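Local coordinates for phospho-2-dehydro-3-deoxyheptonate aldolase (Francisella tularensis, PDB 3TQK), which probably catalyses the stereospecific condensation of phosphoenolpyruvate with D-erythrose 4-phosphate to 3-deoxy-D-arabino-heptulosonate 7-phosphate, the first step of chorismate biosynthesis, at residues Pro57-Asp62 against Ser319-Cys324; Ile298-Val303 against Lys323-Glu328. All coordinates share one frame; numbering follows the deposited sequence.

Contact 1 (Pro57-Asp62 against Ser319-Cys324). With MN (manganese (II) ion), chain B.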
loop_
_atom_site.group_PDB
_atom_site.type_symbol
_atom_site.label_atom_id
_atom_site.label_comp_id
_atom_site.label_asym_id
_atom_site.label_seq_id
_atom_site.Cartn_x
_atom_site.Cartn_y
_atom_site.Cartn_z
ATOM N N PRO A 57 -20.262 -5.716 -12.055
ATOM C CA PRO A 57 -20.568 -5.775 -10.626
ATOM C C PRO A 57 -19.501 -5.119 -9.762
ATOM O O PRO A 57 -18.327 -5.103 -10.140
ATOM C CB PRO A 57 -20.613 -7.276 -10.349
ATOM C CG PRO A 57 -20.962 -7.888 -11.657
ATOM C CD PRO A 57 -20.270 -7.056 -12.669
ATOM N N CYS A 58 -19.908 -4.591 -8.609
ATOM C CA CYS A 58 -18.953 -4.009 -7.662
ATOM C C CYS A 58 -17.846 -5.023 -7.388
ATOM O O CYS A 58 -16.665 -4.719 -7.544
ATOM C CB CYS A 58 -19.643 -3.596 -6.353
ATOM S SG CYS A 58 -18.471 -3.099 -5.035
ATOM N N SER A 59 -18.254 -6.232 -7.001
ATOM C CA SER A 59 -17.330 -7.335 -6.750
ATOM C C SER A 59 -18.035 -8.646 -7.087
ATOM O O SER A 59 -19.251 -8.748 -6.943
ATOM C CB SER A 59 -16.930 -7.347 -5.279
ATOM O OG SER A 59 -18.081 -7.607 -4.476
ATOM N N ILE A 60 -17.277 -9.637 -7.550
ATOM C CA ILE A 60 -17.869 -10.932 -7.872
ATOM C C ILE A 60 -18.036 -11.744 -6.577
ATOM O O ILE A 60 -17.126 -11.807 -5.738
ATOM C CB ILE A 60 -17.018 -11.716 -8.896
ATOM C CG1 ILE A 60 -16.862 -10.916 -10.212
ATOM C CG2 ILE A 60 -17.607 -13.120 -9.155
ATOM C CD1 ILE A 60 -18.126 -10.746 -11.047
ATOM N N HIS A 61 -19.224 -12.311 -6.399
ATOM C CA HIS A 61 -19.479 -13.299 -5.349
ATOM C C HIS A 61 -20.174 -14.550 -5.889
ATOM O O HIS A 61 -20.231 -15.558 -5.197
ATOM C CB HIS A 61 -20.283 -12.670 -4.202
ATOM C CG HIS A 61 -21.754 -12.583 -4.453
ATOM N ND1 HIS A 61 -22.337 -11.525 -5.115
ATOM C CD2 HIS A 61 -22.767 -13.416 -4.107
ATOM C CE1 HIS A 61 -23.644 -11.717 -5.179
ATOM N NE2 HIS A 61 -23.932 -12.854 -4.572
ATOM N N ASP A 62 -20.672 -14.482 -7.126
ATOM C CA ASP A 62 -21.438 -15.568 -7.739
ATOM C C ASP A 62 -21.008 -15.707 -9.207
ATOM O O ASP A 62 -21.507 -14.980 -10.077
ATOM C CB ASP A 62 -22.935 -15.261 -7.628
ATOM C CG ASP A 62 -23.817 -16.379 -8.160
ATOM O OD1 ASP A 62 -23.291 -17.426 -8.600
ATOM O OD2 ASP A 62 -25.055 -16.198 -8.129
ATOM N N SER A 319 -25.887 -7.127 -5.970
ATOM C CA SER A 319 -24.610 -6.887 -5.311
ATOM C C SER A 319 -24.674 -7.187 -3.820
ATOM O O SER A 319 -25.639 -6.855 -3.139
ATOM C CB SER A 319 -24.139 -5.447 -5.494
ATOM O OG SER A 319 -22.879 -5.255 -4.870
ATOM N N VAL A 320 -23.616 -7.827 -3.343
ATOM C CA VAL A 320 -23.419 -8.124 -1.937
ATOM C C VAL A 320 -22.494 -7.080 -1.286
ATOM O O VAL A 320 -22.291 -7.100 -0.073
ATOM C CB VAL A 320 -22.844 -9.553 -1.804
ATOM C CG1 VAL A 320 -21.417 -9.533 -1.253
ATOM C CG2 VAL A 320 -23.792 -10.442 -1.016
ATOM N N THR A 321 -21.942 -6.181 -2.107
ATOM C CA THR A 321 -21.112 -5.066 -1.642
ATOM C C THR A 321 -21.779 -3.732 -2.044
ATOM O O THR A 321 -22.891 -3.448 -1.594
ATOM C CB THR A 321 -19.636 -5.188 -2.157
ATOM O OG1 THR A 321 -19.614 -5.354 -3.581
ATOM C CG2 THR A 321 -18.938 -6.367 -1.509
ATOM N N ASP A 322 -21.133 -2.925 -2.891
ATOM C CA ASP A 322 -21.666 -1.593 -3.217
ATOM C C ASP A 322 -22.913 -1.691 -4.107
ATOM O O ASP A 322 -23.127 -2.683 -4.810
ATOM C CB ASP A 322 -20.612 -0.694 -3.894
ATOM C CG ASP A 322 -19.427 -0.325 -2.965
ATOM O OD1 ASP A 322 -19.610 -0.215 -1.727
ATOM O OD2 ASP A 322 -18.318 -0.113 -3.498
ATOM N N LYS A 323 -23.732 -0.649 -4.056
ATOM C CA LYS A 323 -24.950 -0.585 -4.852
ATOM C C LYS A 323 -24.614 -0.430 -6.334
ATOM O O LYS A 323 -23.784 0.399 -6.709
ATOM C CB LYS A 323 -25.846 0.563 -4.361
ATOM C CG LYS A 323 -26.442 0.312 -2.965
ATOM C CD LYS A 323 -27.112 1.553 -2.342
ATOM C CE LYS A 323 -27.758 1.204 -0.994
ATOM N NZ LYS A 323 -28.034 2.392 -0.140
ATOM N N CYS A 324 -25.242 -1.259 -7.162
ATOM C CA CYS A 324 -25.050 -1.233 -8.606
ATOM C C CYS A 324 -26.357 -0.868 -9.302
ATOM O O CYS A 324 -27.447 -1.148 -8.785
ATOM C CB CYS A 324 -24.605 -2.612 -9.094
ATOM S SG CYS A 324 -23.027 -3.203 -8.409
HETATM MN MN MN B . -17.352 -0.831 -5.493
HETATM O O HOH W 1 -21.284 -6.367 -6.972
#
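The CB of Cys58 points toward Ser319-Cys324 and lies among Thr321 OG1, Ser319 OG and Cys324 SG, with Cys58 CB 4.0 Å from Cys324 SG. The chi1 of 171° sets SG anti to the backbone N, and this directs the sulfur to the manganese ion, 2.6 Å from Cys58 SG. A cysteine sulfur can bind the ion directly, probably as the thiolate, which the cation would stabilise. The same atom takes a hydrogen bond from the backbone, Asp322 N to Cys58 SG at 3.4 Å and 153°, although the sulfur's position is somewhat uncertain. Asp322 thus serves twice, since its OD2 also binds the metal, 2.3 Å from MN. In this TIM barrel Pro57-Asp62 follows the first strand, 51-56, and Ser319-Cys324 belongs to the long connection after the eighth, so the two meet where the barrel closes. Ser319 shapes the second loop: its OG accepts from Thr321 N in an ST turn and donates to an in-plane lone pair of Asp322 O, 2.6 Å from Ser319 OG. Water 1, hydrogen-bonded to that hydroxyl, also receives Ser59 N. Further out, Ser59 OG and Thr321 OG1 share a hydrogen bond of 2.9 Å; either hydroxyl may donate, and Thr321 OG1 is less surely placed. Branched Val320 lays CB over one face of the His61 ring, a CH-pi contact 4.1 Å from the centroid.

Contact 2 (Ile298-Val303 against Lys323-Glu328). With MN (manganese (II) ion), chain B.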
loop_
_atom_site.group_PDB
_atom_site.type_symbol
_atom_site.label_atom_id
_atom_site.label_comp_id
_atom_site.label_asym_id
_atom_site.label_seq_id
_atom_site.Cartn_x
_atom_site.Cartn_y
_atom_site.Cartn_z
ATOM N N ILE A 298 -18.544 2.079 -14.570
ATOM C CA ILE A 298 -19.917 1.977 -14.105
ATOM C C ILE A 298 -20.037 0.713 -13.272
ATOM O O ILE A 298 -19.522 -0.334 -13.661
ATOM C CB ILE A 298 -20.883 1.835 -15.281
ATOM C CG1 ILE A 298 -20.815 3.058 -16.190
ATOM C CG2 ILE A 298 -22.314 1.594 -14.779
ATOM C CD1 ILE A 298 -21.501 2.833 -17.515
ATOM N N GLU A 299 -20.702 0.810 -12.123
ATOM C CA GLU A 299 -20.969 -0.362 -11.289
ATOM C C GLU A 299 -22.379 -0.848 -11.595
ATOM O O GLU A 299 -23.357 -0.142 -11.360
ATOM C CB GLU A 299 -20.752 -0.063 -9.792
ATOM C CG GLU A 299 -19.269 -0.134 -9.378
ATOM C CD GLU A 299 -19.023 0.023 -7.874
ATOM O OE1 GLU A 299 -19.625 0.916 -7.232
ATOM O OE2 GLU A 299 -18.193 -0.746 -7.339
ATOM N N SER A 300 -22.458 -2.046 -12.164
ATOM C CA SER A 300 -23.677 -2.546 -12.784
ATOM C C SER A 300 -23.879 -4.027 -12.475
ATOM O O SER A 300 -22.910 -4.777 -12.359
ATOM C CB SER A 300 -23.573 -2.340 -14.303
ATOM O OG SER A 300 -24.534 -3.098 -15.019
ATOM N N ASN A 301 -25.132 -4.453 -12.361
ATOM C CA ASN A 301 -25.437 -5.875 -12.115
ATOM C C ASN A 301 -26.801 -6.236 -12.710
ATOM O O ASN A 301 -27.413 -5.421 -13.394
ATOM C CB ASN A 301 -25.386 -6.186 -10.605
ATOM C CG ASN A 301 -24.769 -7.564 -10.289
ATOM O OD1 ASN A 301 -24.973 -8.551 -11.010
ATOM N ND2 ASN A 301 -24.021 -7.626 -9.190
ATOM N N LEU A 302 -27.260 -7.457 -12.449
ATOM C CA LEU A 302 -28.532 -7.945 -12.976
ATOM C C LEU A 302 -29.714 -7.300 -12.261
ATOM O O LEU A 302 -30.649 -6.822 -12.908
ATOM C CB LEU A 302 -28.610 -9.469 -12.847
ATOM C CG LEU A 302 -27.578 -10.247 -13.668
ATOM C CD1 LEU A 302 -27.512 -11.713 -13.233
ATOM C CD2 LEU A 302 -27.895 -10.130 -15.159
ATOM N N VAL A 303 -29.670 -7.297 -10.929
ATOM C CA VAL A 303 -30.688 -6.631 -10.100
ATOM C C VAL A 303 -30.056 -5.398 -9.456
ATOM O O VAL A 303 -28.880 -5.421 -9.080
ATOM C CB VAL A 303 -31.247 -7.587 -9.016
ATOM C CG1 VAL A 303 -32.279 -6.879 -8.121
ATOM C CG2 VAL A 303 -31.845 -8.831 -9.663
ATOM N N LYS A 323 -23.732 -0.649 -4.056
ATOM C CA LYS A 323 -24.950 -0.585 -4.852
ATOM C C LYS A 323 -24.614 -0.430 -6.334
ATOM O O LYS A 323 -23.784 0.399 -6.709
ATOM C CB LYS A 323 -25.846 0.563 -4.361
ATOM C CG LYS A 323 -26.442 0.312 -2.965
ATOM C CD LYS A 323 -27.112 1.553 -2.342
ATOM C CE LYS A 323 -27.758 1.204 -0.994
ATOM N NZ LYS A 323 -28.034 2.392 -0.140
ATOM N N CYS A 324 -25.242 -1.259 -7.162
ATOM C CA CYS A 324 -25.050 -1.233 -8.606
ATOM C C CYS A 324 -26.357 -0.868 -9.302
ATOM O O CYS A 324 -27.447 -1.148 -8.785
ATOM C CB CYS A 324 -24.605 -2.612 -9.094
ATOM S SG CYS A 324 -23.027 -3.203 -8.409
ATOM N N VAL A 325 -26.249 -0.254 -10.480
ATOM C CA VAL A 325 -27.413 -0.076 -11.356
ATOM C C VAL A 325 -27.767 -1.412 -12.022
ATOM O O VAL A 325 -26.914 -2.285 -12.161
ATOM C CB VAL A 325 -27.190 1.025 -12.426
ATOM C CG1 VAL A 325 -26.865 2.349 -11.759
ATOM C CG2 VAL A 325 -26.083 0.638 -13.414
ATOM N N ASP A 326 -29.030 -1.589 -12.402
ATOM C CA ASP A 326 -29.419 -2.799 -13.140
ATOM C C ASP A 326 -28.970 -2.699 -14.614
ATOM O O ASP A 326 -28.457 -1.661 -15.042
ATOM C CB ASP A 326 -30.921 -3.135 -12.972
ATOM C CG ASP A 326 -31.858 -2.039 -13.475
ATOM O OD1 ASP A 326 -31.629 -1.496 -14.576
ATOM O OD2 ASP A 326 -32.853 -1.750 -12.771
ATOM N N PHE A 327 -29.133 -3.786 -15.366
ATOM C CA PHE A 327 -28.660 -3.849 -16.753
ATOM C C PHE A 327 -29.439 -2.928 -17.693
ATOM O O PHE A 327 -28.861 -2.302 -18.581
ATOM C CB PHE A 327 -28.721 -5.279 -17.290
ATOM C CG PHE A 327 -27.924 -5.476 -18.547
ATOM C CD1 PHE A 327 -26.549 -5.637 -18.486
ATOM C CD2 PHE A 327 -28.542 -5.478 -19.788
ATOM C CE1 PHE A 327 -25.804 -5.812 -19.638
ATOM C CE2 PHE A 327 -27.802 -5.651 -20.947
ATOM C CZ PHE A 327 -26.434 -5.816 -20.868
ATOM N N GLU A 328 -30.751 -2.865 -17.499
ATOM C CA GLU A 328 -31.605 -1.970 -18.269
ATOM C C GLU A 328 -31.031 -0.560 -18.228
ATOM O O GLU A 328 -30.856 0.063 -19.272
ATOM C CB GLU A 328 -33.026 -2.004 -17.705
ATOM C CG GLU A 328 -34.053 -1.125 -18.411
ATOM C CD GLU A 328 -35.444 -1.305 -17.823
ATOM O OE1 GLU A 328 -35.560 -2.006 -16.792
ATOM O OE2 GLU A 328 -36.419 -0.754 -18.379
HETATM MN MN MN B . -17.352 -0.831 -5.493
#
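Val325 O is held from Ile298-Val303 by one hydrogen bond, from the backbone N of Asn301, 2.8 Å from Val325 O and nearly along the C=O axis, and more weakly by a CA-H...O contact from Ser300 CA. Its residue gives as well as takes, for Val325 N donates to an in-plane lone pair of Glu299 O at 3.0 Å. Together the two bonds straddle Ser300 and make a single beta bridge in the parallel pattern. Cys324 CA adds a CA-H...O contact to Glu299 O, and Asp326 CA a similar one to Asn301 O. Val325 CG2, between N and carbonyl carbon, lies 3.5 Å from Glu299 O. Val325 CG2 also meets the Ile298 CG2 branch at 4.1 Å, the short branched side chains bringing methyls together close to the backbone. The CB of Ser300 points away overall yet still touches Val325 CG2, and its OG bonds to Tyr69 and Thr330. Asn301 OD1 accepts Leu302 N at 2.9 Å, steadying the turn off the strand, while Asp326, at the N-cap, uses OD1 to hold Glu329 N of helix 327-344. Glu299, extended beyond CG, runs out to the manganese, 2.0 Å from Glu299 OE2, as Ser265 holds its OE1. A metal-binding carboxylate at the C-terminal end of the eighth strand, whose long connection returns beside it to start the last helix, is in keeping with the TIM-barrel active site of class-I DAHP synthases.

Contacts 1 and 2 lie with their centres 9 Å apart and share Lys323 and Cys324: the continuous piece Ser319-Glu328 meets the loop after the first strand with its first half and the end of the eighth strand with its second. They converge on the manganese: Cys58 and Asp322 come from contact 1, Glu299 from contact 2, and His266 from another part of the barrel. Around the ion Cys58 SG lies 3.3 Å from Glu299 OE2. Contact 1 thus gives two ligands and contact 2 one, while away from the metal the Pro57 ring packs against the other contact, with Pro57 CD 3.5 Å from Ser300 O and Pro57 CB 3.6 Å from Asn301 ND2.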